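Enolase from the environmental genome shotgun sequencing of the Sargasso Sea (PDB 2QGY) is of unknown specific function but, as a magnesium-binding member of the enolase superfamily, probably abstracts a proton alpha to a substrate carboxylate. Local coordinates at residues Lys186-Glu189 / Ile190-Asp193; Asp208-Lys211 / Ser212-Glu216. All coordinates share one frame; numbering follows the deposited sequence. Where two conformers were deposited one is given.

Contact 1. Residues Lys186-Glu189 / Ile190-Asp193; sequences KVRE and IVGD
Arg188 and Gly192 are joined twice where helix 177-191 runs out. Gly192 N donates to Arg188 O over 2.8 Å, the last turn's main-chain bond, and the arginine side chain returns the grip from the other direction: its NH1 reaches Gly192 O at 3.0 Å. This second bond is fairly straight, 150° at the hydrogen, and it meets the oxygen in the carbonyl plane, although that oxygen lies somewhat out of the plane of the guanidinium. The bends of the arginine make the bond possible. With CG anti to the backbone N (chi1 -169°), the chain then turns at chi2 and again at chi3, carrying the guanidinium forward past the end of the helix, so that CD also lies against Gly192 O. Asp193 O sits over one face of the guanidinium, offset toward its rim. The side chains of Asp193 and Arg188 cross at about a right angle, their carboxylate and guanidinium planes 55° apart. Asp193 OD1 stands 4.5 Å from Arg188 NE, well out of the guanidinium plane, so any attraction is probably only electrostatic, with no N-H aimed at it. From the helix side, Val191 lays CG2 obliquely against Arg188 NH1 at 3.9 Å. The guanidinium is fixed further by Leu195 O, which also accepts from NH1, and by Phe220 O, which accepts from NH2.

One turn earlier the apolar flank begins: Val187 CG1 and Val191 CG1 are 4.3 Å apart, and the two valines face strand 168-170. Ile190 instead sets CG1 against Lys186 O at 3.3 Å and leans on Leu154 and Glu158 of helix 150-162. The whole is a helix C-terminus ended by a C' glycine of positive phi and reinforced by a buried arginine, in a beta-alpha-beta unit of the TIM-barrel domain.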
loop_
_atom_site.group_PDB
_atom_site.type_symbol
_atom_site.label_atom_id
_atom_site.label_comp_id
_atom_site.label_asym_id
_atom_site.label_seq_id
_atom_site.Cartn_x
_atom_site.Cartn_y
_atom_site.Cartn_z
ATOM N N LYS A 186 -0.637 19.693 32.399
ATOM C CA LYS A 186 -1.984 20.267 32.513
ATOM C C LYS A 186 -3.084 19.234 32.273
ATOM O O LYS A 186 -4.093 19.214 32.980
ATOM C CB LYS A 186 -2.125 21.463 31.566
ATOM C CG LYS A 186 -1.214 22.628 31.972
ATOM C CD LYS A 186 -0.770 23.498 30.789
ATOM C CE LYS A 186 -1.488 24.841 30.733
ATOM N NZ LYS A 186 -0.676 25.808 29.954
ATOM N N VAL A 187 -2.884 18.344 31.297
ATOM C CA VAL A 187 -3.872 17.302 31.050
ATOM C C VAL A 187 -4.020 16.377 32.262
ATOM O O VAL A 187 -5.130 16.077 32.699
ATOM C CB VAL A 187 -3.537 16.455 29.779
ATOM C CG1 VAL A 187 -4.439 15.250 29.710
ATOM C CG2 VAL A 187 -3.664 17.304 28.518
ATOM N N ARG A 188 -2.895 15.925 32.794
ATOM C CA ARG A 188 -2.875 15.046 33.966
ATOM C C ARG A 188 -3.567 15.712 35.179
ATOM O O ARG A 188 -4.219 15.042 35.984
ATOM C CB ARG A 188 -1.423 14.603 34.250
ATOM C CG ARG A 188 -1.238 13.486 35.284
ATOM C CD ARG A 188 -2.190 12.340 35.078
ATOM N NE ARG A 188 -1.584 11.214 34.379
ATOM C CZ ARG A 188 -2.260 10.158 33.942
ATOM N NH1 ARG A 188 -3.587 10.087 34.098
ATOM N NH2 ARG A 188 -1.613 9.186 33.319
ATOM N N GLU A 189 -3.493 17.035 35.257
ATOM C CA GLU A 189 -4.155 17.785 36.327
ATOM C C GLU A 189 -5.671 17.800 36.190
ATOM O O GLU A 189 -6.395 17.780 37.183
ATOM C CB GLU A 189 -3.639 19.218 36.369
ATOM C CG GLU A 189 -3.888 19.873 37.703
ATOM C CD GLU A 189 -4.475 21.258 37.579
ATOM O OE1 GLU A 189 -3.961 22.052 36.753
ATOM O OE2 GLU A 189 -5.447 21.546 38.320
ATOM N N ILE A 190 -6.140 17.850 34.950
ATOM C CA ILE A 190 -7.559 17.823 34.646
ATOM C C ILE A 190 -8.167 16.450 34.909
ATOM O O ILE A 190 -9.257 16.349 35.478
ATOM C CB ILE A 190 -7.805 18.215 33.159
ATOM C CG1 ILE A 190 -7.314 19.645 32.895
ATOM C CG2 ILE A 190 -9.270 18.031 32.780
ATOM C CD1 ILE A 190 -7.401 20.078 31.446
ATOM N N VAL A 191 -7.448 15.398 34.508
ATOM C CA VAL A 191 -8.004 14.047 34.481
ATOM C C VAL A 191 -7.653 13.242 35.737
ATOM O O VAL A 191 -8.308 12.250 36.048
ATOM C CB VAL A 191 -7.609 13.265 33.159
ATOM C CG1 VAL A 191 -7.975 14.088 31.915
ATOM C CG2 VAL A 191 -6.129 12.886 33.132
ATOM N N GLY A 192 -6.630 13.685 36.462
ATOM C CA GLY A 192 -6.235 13.002 37.680
ATOM C C GLY A 192 -5.242 11.903 37.383
ATOM O O GLY A 192 -4.926 11.643 36.221
ATOM N N ASP A 193 -4.758 11.239 38.427
ATOM C CA ASP A 193 -3.675 10.270 38.262
ATOM C C ASP A 193 -4.129 8.870 37.850
ATOM O O ASP A 193 -3.301 8.057 37.435
ATOM C CB ASP A 193 -2.810 10.184 39.533
ATOM C CG ASP A 193 -2.010 11.437 39.776
ATOM O OD1 ASP A 193 -1.374 11.949 38.834
ATOM O OD2 ASP A 193 -2.010 11.912 40.929
#

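Contact 2. Residues Asp208-Lys211 / Ser212-Glu216; sequences DQTK and SFLKE
The contact of Asp208-Lys211 with Ser212-Lys215 is local, made by residues four apart on consecutive turns of helix 207-217, which links strands 197-200 and 224-226 of the barrel. Its frame is a ladder of main-chain bonds: the amides of Ser212, Phe213, Leu214 and Lys215 donate in turn to Asp208 O, Gln209 O, Thr210 O and Lys211 O. The shortest rung runs from Phe213 N to Gln209 O, 2.8 Å.

On the buried flank, Thr210 and Leu214 lie side by side and point the same way, with Thr210 CG2 at 4.0 Å from Leu214 CD1. Leu214 CG rests on Thr210 O, 3.3 Å away, the same oxygen that accepts the Leu214 amide. Phe213 brings only its CB to the previous turn, 3.4 Å from Gln209 O; with CG anti to the backbone N, the ring is carried off the helix and packs on Ser180, Ile181 and Val184 of helix 177-191.

Ser212 adds a second bond to Asp208 O, from OG at 2.8 Å, but in one of two conformers, so it is not a constant feature. In this conformer the hydroxyl bonds back to its own helix, arriving 38° out of the carbonyl plane. Lys211 runs out extended beyond CG, and its NZ forms a salt bridge with Glu239 of helix 234-243. Polar residues on one flank and Thr210, Phe213 and Leu214 on the other make this an amphipathic outer helix of a beta/alpha barrel.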
loop_
_atom_site.group_PDB
_atom_site.type_symbol
_atom_site.label_atom_id
_atom_site.label_comp_id
_atom_site.label_asym_id
_atom_site.label_seq_id
_atom_site.Cartn_x
_atom_site.Cartn_y
_atom_site.Cartn_z
ATOM N N ASP A 208 15.721 12.443 18.037
ATOM C CA ASP A 208 16.235 13.111 19.235
ATOM C C ASP A 208 15.159 13.839 20.048
ATOM O O ASP A 208 15.107 13.653 21.263
ATOM C CB ASP A 208 17.444 13.986 18.901
ATOM C CG ASP A 208 18.719 13.153 18.688
ATOM O OD1 ASP A 208 18.748 11.957 19.084
ATOM O OD2 ASP A 208 19.693 13.699 18.122
ATOM N N GLN A 209 14.276 14.598 19.396
ATOM C CA GLN A 209 13.106 15.196 20.088
ATOM C C GLN A 209 12.269 14.129 20.782
ATOM O O GLN A 209 11.907 14.271 21.953
ATOM C CB GLN A 209 12.197 15.993 19.145
ATOM C CG GLN A 209 12.906 16.933 18.169
ATOM C CD GLN A 209 13.403 18.211 18.806
ATOM O OE1 GLN A 209 12.948 18.605 19.888
ATOM N NE2 GLN A 209 14.336 18.880 18.131
ATOM N N THR A 210 11.999 13.038 20.062
ATOM C CA THR A 210 11.226 11.922 20.597
ATOM C C THR A 210 11.830 11.340 21.855
ATOM O O THR A 210 11.140 11.170 22.856
ATOM C CB THR A 210 11.076 10.821 19.532
ATOM O OG1 THR A 210 10.453 11.403 18.388
ATOM C CG2 THR A 210 10.240 9.669 20.033
ATOM N N LYS A 211 13.123 11.041 21.800
ATOM C CA LYS A 211 13.829 10.515 22.954
ATOM C C LYS A 211 13.807 11.482 24.138
ATOM O O LYS A 211 13.526 11.057 25.256
ATOM C CB LYS A 211 15.251 10.118 22.569
ATOM C CG LYS A 211 15.335 8.820 21.787
ATOM C CD LYS A 211 16.734 8.684 21.214
ATOM C CE LYS A 211 16.973 7.308 20.642
ATOM N NZ LYS A 211 18.264 7.303 19.890
ATOM N N SER A 212 14.060 12.772 23.888
ATOM C CA SER A 212 14.042 13.764 24.955
ATOM C C SER A 212 12.642 13.872 25.570
ATOM O O SER A 212 12.499 13.900 26.796
ATOM C CB SER A 212 14.551 15.116 24.449
ATOM O OG SER A 212 15.751 14.954 23.700
ATOM N N PHE A 213 11.613 13.885 24.717
ATOM C CA PHE A 213 10.231 13.913 25.199
ATOM C C PHE A 213 9.930 12.706 26.087
ATOM O O PHE A 213 9.433 12.847 27.203
ATOM C CB PHE A 213 9.219 13.987 24.034
ATOM C CG PHE A 213 7.785 13.979 24.481
ATOM C CD1 PHE A 213 7.185 15.142 24.964
ATOM C CD2 PHE A 213 7.030 12.807 24.431
ATOM C CE1 PHE A 213 5.865 15.150 25.387
ATOM C CE2 PHE A 213 5.699 12.787 24.859
ATOM C CZ PHE A 213 5.096 13.973 25.326
ATOM N N LEU A 214 10.239 11.513 25.589
ATOM C CA LEU A 214 9.926 10.291 26.323
ATOM C C LEU A 214 10.656 10.214 27.672
ATOM O O LEU A 214 10.139 9.645 28.633
ATOM C CB LEU A 214 10.245 9.064 25.472
ATOM C CG LEU A 214 9.288 8.879 24.281
ATOM C CD1 LEU A 214 9.728 7.681 23.457
ATOM C CD2 LEU A 214 7.837 8.736 24.764
ATOM N N LYS A 215 11.843 10.813 27.729
ATOM C CA LYS A 215 12.613 10.864 28.975
ATOM C C LYS A 215 11.922 11.775 30.005
ATOM O O LYS A 215 11.875 11.465 31.200
ATOM C CB LYS A 215 14.029 11.343 28.675
ATOM C CG LYS A 215 15.032 11.072 29.783
ATOM C CD LYS A 215 16.465 11.242 29.249
ATOM C CE LYS A 215 17.474 10.477 30.117
ATOM N NZ LYS A 215 18.837 10.383 29.481
ATOM N N GLU A 216 11.345 12.872 29.537
ATOM C CA GLU A 216 10.681 13.820 30.432
ATOM C C GLU A 216 9.226 13.453 30.744
ATOM O O GLU A 216 8.666 13.911 31.744
ATOM C CB GLU A 216 10.760 15.238 29.856
ATOM C CG GLU A 216 12.185 15.705 29.555
ATOM C CD GLU A 216 13.043 15.837 30.806
ATOM O OE1 GLU A 216 12.480 16.203 31.866
ATOM O OE2 GLU A 216 14.274 15.568 30.727
#

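Followed from the N terminus, the chain leaves strand 168-170, runs through helix 177-191 and reaches contact 1 at that helix's C-terminal end. It then enters strand 197-200, whose Asp200 is a magnesium ligand, and passes into helix 207-217, which holds contact 2, before strand 224-226 brings the second ligand, Glu226. Each contact closes just one or two helical turns, and the two stand in series without nesting or crossing. The centres of contact 1 and contact 2 lie about 20 Å apart, and the two do not touch. Successive beta-alpha-beta units sharing strand 197-200 relate them, and the two helices lie side by side on the outside of the barrel and touch each other.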